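Local atomic coordinates of putative TRAP PERIPLASMIC SOLUTE BINDING PROTEIN (Haemophilus influenzae, PDB entry 4PBQ), a protein that probably captures L-gulonate, the ligand bound in its cleft, as the periplasmic solute-binding component of a TRAP transporter. Residues N112-E120 against Q262-E273. Residues are numbered along the deposited sequence; the frame is centred on the assembly and turned at random.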
ATOM      1  N   ASN A 112       2.937 -10.465  -8.124  1.00 12.87           N
ATOM      2  CA  ASN A 112       3.678  -9.206  -8.063  1.00 14.14           C
ATOM      3  C   ASN A 112       4.023  -8.659  -9.456  1.00 11.09           C
ATOM      4  O   ASN A 112       3.875  -7.460  -9.714  1.00 12.14           O
ATOM      5  CB  ASN A 112       4.977  -9.367  -7.281  1.00 12.01           C
ATOM      6  CG  ASN A 112       4.757  -9.586  -5.799  1.00 10.13           C
ATOM      7  OD1 ASN A 112       3.795  -9.085  -5.212  1.00 10.61           O
ATOM      8  ND2 ASN A 112       5.668 -10.318  -5.176  1.00 11.67           N
ATOM      9  N   GLN A 113       4.487  -9.537 -10.347  1.00 12.01           N
ATOM     10  CA  GLN A 113       4.892  -9.084 -11.668  1.00 14.35           C
ATOM     11  C   GLN A 113       3.699  -8.523 -12.455  1.00 14.03           C
ATOM     12  O   GLN A 113       3.839  -7.541 -13.169  1.00 15.46           O
ATOM     13  CB  GLN A 113       5.641 -10.185 -12.431  1.00 24.01           C
ATOM     14  CG  GLN A 113       7.134 -10.260 -12.056  1.00 34.53           C
ATOM     15  CD  GLN A 113       7.935  -9.006 -12.475  1.00 42.54           C
ATOM     16  OE1 GLN A 113       7.726  -8.449 -13.558  1.00 48.09           O
ATOM     17  NE2 GLN A 113       8.851  -8.564 -11.610  1.00 46.32           N
ATOM     18  N   GLU A 114       2.520  -9.121 -12.306  1.00 11.63           N
ATOM     19  CA  GLU A 114       1.340  -8.584 -12.994  1.00 16.92           C
ATOM     20  C   GLU A 114       0.898  -7.233 -12.404  1.00 14.74           C
ATOM     21  O   GLU A 114       0.494  -6.330 -13.147  1.00 11.42           O
ATOM     22  CB  GLU A 114       0.175  -9.585 -12.957  1.00 14.73           C
ATOM     23  CG  GLU A 114      -1.110  -9.064 -13.618  1.00 12.73           C
ATOM     24  CD  GLU A 114      -2.113 -10.164 -13.842  1.00 15.27           C
ATOM     25  OE1 GLU A 114      -1.969 -10.890 -14.861  1.00 18.01           O
ATOM     26  OE2 GLU A 114      -3.027 -10.327 -12.998  1.00 15.78           O
ATOM     27  N   ALA A 115       0.976  -7.091 -11.077  1.00 11.87           N
ATOM     28  CA  ALA A 115       0.665  -5.823 -10.444  1.00 10.87           C
ATOM     29  C   ALA A 115       1.586  -4.738 -11.001  1.00 11.60           C
ATOM     30  O   ALA A 115       1.134  -3.632 -11.316  1.00 10.95           O
ATOM     31  CB  ALA A 115       0.794  -5.917  -8.921  1.00 11.27           C
ATOM     32  N   LYS A 116       2.867  -5.068 -11.156  1.00 10.18           N
ATOM     33  CA  LYS A 116       3.847  -4.090 -11.595  1.00  8.23           C
ATOM     34  C   LYS A 116       3.526  -3.707 -13.045  1.00  9.54           C
ATOM     35  O   LYS A 116       3.561  -2.546 -13.419  1.00 12.14           O
ATOM     36  CB  LYS A 116       5.262  -4.671 -11.484  1.00 10.66           C
ATOM     37  CG  LYS A 116       6.383  -3.738 -11.932  1.00 11.42           C
ATOM     38  CD  LYS A 116       7.739  -4.425 -11.733  1.00 16.73           C
ATOM     39  CE  LYS A 116       8.905  -3.524 -12.108  1.00 15.05           C
ATOM     40  NZ  LYS A 116       9.059  -3.388 -13.577  1.00 18.85           N
ATOM     41  N   LYS A 117       3.205  -4.711 -13.857  1.00 10.87           N
ATOM     42  CA  LYS A 117       2.924  -4.494 -15.266  1.00 12.96           C
ATOM     43  C   LYS A 117       1.741  -3.564 -15.454  1.00 11.62           C
ATOM     44  O   LYS A 117       1.801  -2.630 -16.267  1.00 14.17           O
ATOM     45  CB  LYS A 117       2.676  -5.831 -15.964  1.00 12.05           C
ATOM     46  CG  LYS A 117       2.516  -5.748 -17.461  1.00 14.37           C
ATOM     47  CD  LYS A 117       2.211  -7.133 -18.045  1.00 17.63           C
ATOM     48  CE  LYS A 117       2.189  -7.094 -19.573  1.00 22.28           C
ATOM     49  NZ  LYS A 117       1.919  -8.450 -20.099  1.00 25.52           N
ATOM     50  N   VAL A 118       0.666  -3.807 -14.712  1.00  9.91           N
ATOM     51  CA  VAL A 118      -0.501  -2.950 -14.826  1.00  9.89           C
ATOM     52  C   VAL A 118      -0.210  -1.536 -14.293  1.00  9.32           C
ATOM     53  O   VAL A 118      -0.672  -0.553 -14.858  1.00 11.76           O
ATOM     54  CB  VAL A 118      -1.704  -3.523 -14.077  1.00  9.61           C
ATOM     55  CG1 VAL A 118      -2.812  -2.504 -14.022  1.00 12.63           C
ATOM     56  CG2 VAL A 118      -2.178  -4.810 -14.753  1.00 12.88           C
ATOM     57  N   LEU A 119       0.538  -1.443 -13.205  1.00  9.40           N
ATOM     58  CA  LEU A 119       0.830  -0.121 -12.616  1.00  8.10           C
ATOM     59  C   LEU A 119       1.815   0.679 -13.464  1.00 13.97           C
ATOM     60  O   LEU A 119       2.013   1.892 -13.256  1.00 12.01           O
ATOM     61  CB  LEU A 119       1.371  -0.274 -11.197  1.00  7.30           C
ATOM     62  CG  LEU A 119       0.304  -0.773 -10.222  1.00  8.28           C
ATOM     63  CD1 LEU A 119       0.891  -1.205  -8.908  1.00 10.08           C
ATOM     64  CD2 LEU A 119      -0.787   0.264  -9.985  1.00  8.02           C
ATOM     65  N   GLU A 120       2.432  -0.004 -14.414  1.00 14.03           N
ATOM     66  CA  GLU A 120       3.283   0.661 -15.397  1.00 16.98           C
ATOM     67  C   GLU A 120       2.542   0.961 -16.717  1.00 22.27           C
ATOM     68  O   GLU A 120       3.147   1.446 -17.676  1.00 24.83           O
ATOM     69  CB  GLU A 120       4.591  -0.144 -15.583  1.00 17.87           C
ATOM     70  CG  GLU A 120       5.470  -0.011 -14.334  1.00 21.59           C
ATOM     71  CD  GLU A 120       6.729  -0.865 -14.302  1.00 28.63           C
ATOM     72  OE1 GLU A 120       6.914  -1.722 -15.185  1.00 29.87           O
ATOM     73  OE2 GLU A 120       7.523  -0.676 -13.348  1.00 26.67           O
ATOM     74  N   GLN A 262      11.740   3.410  -8.665  1.00  9.94           N
ATOM     75  CA  GLN A 262      10.657   2.458  -8.923  1.00 10.44           C
ATOM     76  C   GLN A 262      11.225   1.104  -9.345  1.00 10.15           C
ATOM     77  O   GLN A 262      10.808   0.059  -8.831  1.00 12.14           O
ATOM     78  CB  GLN A 262       9.693   3.000  -9.981  1.00 10.07           C
ATOM     79  CG  GLN A 262       8.554   2.059 -10.285  1.00 11.64           C
ATOM     80  CD  GLN A 262       7.483   2.700 -11.118  1.00 24.39           C
ATOM     81  OE1 GLN A 262       7.111   3.865 -10.907  1.00 23.67           O
ATOM     82  NE2 GLN A 262       6.980   1.953 -12.077  1.00 20.66           N
ATOM     83  N   GLU A 263      12.166   1.106 -10.290  1.00  8.92           N
ATOM     84  CA  GLU A 263      12.758  -0.139 -10.762  1.00 10.75           C
ATOM     85  C   GLU A 263      13.434  -0.860  -9.608  1.00 10.70           C
ATOM     86  O   GLU A 263      13.264  -2.060  -9.429  1.00 10.05           O
ATOM     87  CB  GLU A 263      13.799   0.124 -11.861  1.00 16.09           C
ATOM     88  CG  GLU A 263      14.685  -1.080 -12.178  1.00 27.93           C
ATOM     89  CD  GLU A 263      15.986  -0.705 -12.907  1.00 42.36           C
ATOM     90  OE1 GLU A 263      16.108   0.454 -13.371  1.00 49.25           O
ATOM     91  OE2 GLU A 263      16.891  -1.572 -12.993  1.00 44.95           O
ATOM     92  N   LYS A 264      14.221  -0.123  -8.833  1.00 10.73           N
ATOM     93  CA  LYS A 264      15.013  -0.734  -7.773  1.00 11.45           C
ATOM     94  C   LYS A 264      14.140  -1.190  -6.607  1.00  9.91           C
ATOM     95  O   LYS A 264      14.436  -2.225  -5.964  1.00 10.66           O
ATOM     96  CB  LYS A 264      16.089   0.243  -7.272  1.00 11.80           C
ATOM     97  CG  LYS A 264      17.135   0.552  -8.340  1.00 11.31           C
ATOM     98  CD  LYS A 264      18.007  -0.662  -8.634  1.00 17.08           C
ATOM     99  CE  LYS A 264      19.243  -0.263  -9.406  1.00 30.43           C
ATOM    100  NZ  LYS A 264      19.550  -1.214 -10.498  1.00 38.20           N
ATOM    101  N   GLU A 265      13.079  -0.435  -6.324  1.00 10.33           N
ATOM    102  CA  GLU A 265      12.203  -0.769  -5.213  1.00  9.12           C
ATOM    103  C   GLU A 265      11.380  -2.037  -5.495  1.00  8.28           C
ATOM    104  O   GLU A 265      11.235  -2.868  -4.621  1.00  8.44           O
ATOM    105  CB  GLU A 265      11.260   0.369  -4.837  1.00  8.56           C
ATOM    106  CG  GLU A 265      10.600   0.178  -3.444  1.00  7.56           C
ATOM    107  CD  GLU A 265       9.297  -0.609  -3.461  1.00 11.29           C
ATOM    108  OE1 GLU A 265       8.738  -0.773  -4.559  1.00  8.54           O
ATOM    109  OE2 GLU A 265       8.837  -1.048  -2.369  1.00 12.18           O
ATOM    110  N   TRP A 266      10.848  -2.163  -6.703  1.00  7.57           N
ATOM    111  CA  TRP A 266      10.144  -3.399  -7.084  1.00  7.84           C
ATOM    112  C   TRP A 266      11.069  -4.599  -6.933  1.00  8.52           C
ATOM    113  O   TRP A 266      10.708  -5.577  -6.316  1.00 10.74           O
ATOM    114  CB  TRP A 266       9.584  -3.331  -8.505  1.00 10.03           C
ATOM    115  CG  TRP A 266       8.254  -2.648  -8.551  1.00  8.46           C
ATOM    116  CD1 TRP A 266       8.023  -1.318  -8.789  1.00 10.29           C
ATOM    117  CD2 TRP A 266       6.950  -3.246  -8.319  1.00  9.68           C
ATOM    118  NE1 TRP A 266       6.665  -1.046  -8.706  1.00 11.41           N
ATOM    119  CE2 TRP A 266       5.990  -2.212  -8.447  1.00  8.67           C
ATOM    120  CE3 TRP A 266       6.507  -4.553  -8.037  1.00 14.11           C
ATOM    121  CZ2 TRP A 266       4.622  -2.436  -8.274  1.00 10.52           C
ATOM    122  CZ3 TRP A 266       5.149  -4.771  -7.874  1.00 10.80           C
ATOM    123  CH2 TRP A 266       4.225  -3.716  -8.007  1.00 10.14           C
ATOM    124  N   GLU A 267      12.267  -4.502  -7.506  1.00  9.19           N
ATOM    125  CA  GLU A 267      13.251  -5.571  -7.417  1.00 10.98           C
ATOM    126  C   GLU A 267      13.579  -5.937  -5.969  1.00  9.92           C
ATOM    127  O   GLU A 267      13.569  -7.125  -5.590  1.00 10.38           O
ATOM    128  CB  GLU A 267      14.519  -5.145  -8.174  1.00 11.92           C
ATOM    129  CG  GLU A 267      15.661  -6.140  -8.137  1.00 16.83           C
ATOM    130  CD  GLU A 267      16.836  -5.716  -9.009  1.00 29.97           C
ATOM    131  OE1 GLU A 267      17.397  -4.621  -8.790  1.00 29.90           O
ATOM    132  OE2 GLU A 267      17.189  -6.487  -9.922  1.00 38.43           O
ATOM    133  N   LEU A 268      13.888  -4.932  -5.159  1.00  9.68           N
ATOM    134  CA  LEU A 268      14.245  -5.156  -3.771  1.00  9.36           C
ATOM    135  C   LEU A 268      13.059  -5.685  -2.951  1.00  8.44           C
ATOM    136  O   LEU A 268      13.213  -6.553  -2.082  1.00 11.27           O
ATOM    137  CB  LEU A 268      14.777  -3.852  -3.160  1.00  9.16           C
ATOM    138  CG  LEU A 268      15.279  -4.012  -1.725  1.00  9.87           C
ATOM    139  CD1 LEU A 268      16.400  -5.037  -1.638  1.00 12.74           C
ATOM    140  CD2 LEU A 268      15.767  -2.676  -1.157  1.00 11.26           C
ATOM    141  N   ALA A 269      11.877  -5.175  -3.245  1.00  7.83           N
ATOM    142  CA  ALA A 269      10.694  -5.591  -2.521  1.00  7.42           C
ATOM    143  C   ALA A 269      10.357  -7.056  -2.808  1.00 10.68           C
ATOM    144  O   ALA A 269      10.044  -7.808  -1.893  1.00  9.75           O
ATOM    145  CB  ALA A 269       9.505  -4.664  -2.858  1.00 10.31           C
ATOM    146  N   ILE A 270      10.423  -7.462  -4.074  1.00 10.67           N
ATOM    147  CA  ILE A 270      10.169  -8.850  -4.411  1.00  9.46           C
ATOM    148  C   ILE A 270      11.186  -9.778  -3.728  1.00 12.13           C
ATOM    149  O   ILE A 270      10.803 -10.790  -3.120  1.00 14.13           O
ATOM    150  CB  ILE A 270      10.126  -9.041  -5.937  1.00 10.20           C
ATOM    151  CG1 ILE A 270       8.886  -8.324  -6.479  1.00 10.48           C
ATOM    152  CG2 ILE A 270      10.114 -10.525  -6.315  1.00 15.49           C
ATOM    153  CD1 ILE A 270       8.927  -8.066  -7.967  1.00 12.51           C
ATOM    154  N   LYS A 271      12.466  -9.418  -3.800  1.00  9.72           N
ATOM    155  CA  LYS A 271      13.538 -10.188  -3.185  1.00 10.58           C
ATOM    156  C   LYS A 271      13.376 -10.281  -1.672  1.00 14.50           C
ATOM    157  O   LYS A 271      13.524 -11.372  -1.083  1.00 13.82           O
ATOM    158  CB  LYS A 271      14.890  -9.560  -3.556  1.00 16.09           C
ATOM    159  CG  LYS A 271      16.122 -10.235  -2.941  1.00 16.52           C
ATOM    160  CD  LYS A 271      17.379  -9.428  -3.255  1.00 16.75           C
ATOM    161  CE  LYS A 271      18.572  -9.923  -2.463  1.00 28.41           C
ATOM    162  NZ  LYS A 271      18.924 -11.306  -2.873  1.00 32.13           N
ATOM    163  N   THR A 272      13.075  -9.141  -1.056  1.00 15.01           N
ATOM    164  CA  THR A 272      13.008  -9.033   0.393  1.00 12.68           C
ATOM    165  C   THR A 272      11.781  -9.762   0.928  1.00 16.08           C
ATOM    166  O   THR A 272      11.841 -10.398   1.969  1.00 12.23           O
ATOM    167  CB  THR A 272      13.029  -7.553   0.873  1.00 11.00           C
ATOM    168  OG1 THR A 272      14.248  -6.926   0.433  1.00 11.71           O
ATOM    169  CG2 THR A 272      12.997  -7.467   2.364  1.00 14.44           C
ATOM    170  N   GLU A 273      10.678  -9.711   0.194  1.00 10.51           N
ATOM    171  CA  GLU A 273       9.459 -10.373   0.656  1.00 11.13           C
ATOM    172  C   GLU A 273       9.672 -11.885   0.781  1.00 10.61           C
ATOM    173  O   GLU A 273       9.178 -12.509   1.720  1.00 10.01           O
ATOM    174  CB  GLU A 273       8.330 -10.067  -0.304  1.00 13.03           C
ATOM    175  CG  GLU A 273       7.051 -10.790   0.008  1.00 13.30           C
ATOM    176  CD  GLU A 273       5.961 -10.364  -0.935  1.00 20.01           C
ATOM    177  OE1 GLU A 273       6.048 -10.756  -2.128  1.00 15.85           O
ATOM    178  OE2 GLU A 273       5.067  -9.589  -0.482  1.00 16.17           O
TER
HETATM  179  O   HOH W   1       3.343  -9.173  -2.528  1.00  9.77           O
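Glu-120 OE2 is gripped from two directions: Gln-262 NE2 donates to it across the contact at 3.0 Å on the anti side, and Lys-116 NZ takes both carboxylate oxygens on the syn side in a salt bridge, 3.1 Å from OE2 and 3.2 Å from OE1. In this family 7 solute-binding protein, helix 112-119 runs nearly antiparallel, at 164°, to the 262-273 part of the long helix 248-281. A single aromatic knob, with a polar clasp at each end, joins the two beside strand 136-151: the indole of Trp-266 enters a hole lined by Asn-112, Ala-115, Lys-116 and Leu-119. Lys-116 roofs one ring face. With CG anti to the backbone N (chi1 179°) and the next two torsions also extended, its methylenes run along the indole, CB lying 3.5 Å from the centroid of the six-membered ring in a CH-pi contact; a bend at chi4 then turns NZ to Glu-120. Leu-119 CD1 meets the ring edge instead, 4.0 Å from Trp-266 CZ2. The indole's rotation is further fixed from outside the pair, NE1 donating to Tyr-141 O. At the other end, Ile-270 packs against Asn-112, whose amide lies nearly coplanar with the carboxylate of Glu-273. There Asn-112 ND2 donates to Glu-273 OE1 (3.1 Å, 163° at the hydrogen), while one water gives its two hydrogens to Asn-112 OD1 and Glu-273 OE2, each 2.7 Å from the water oxygen.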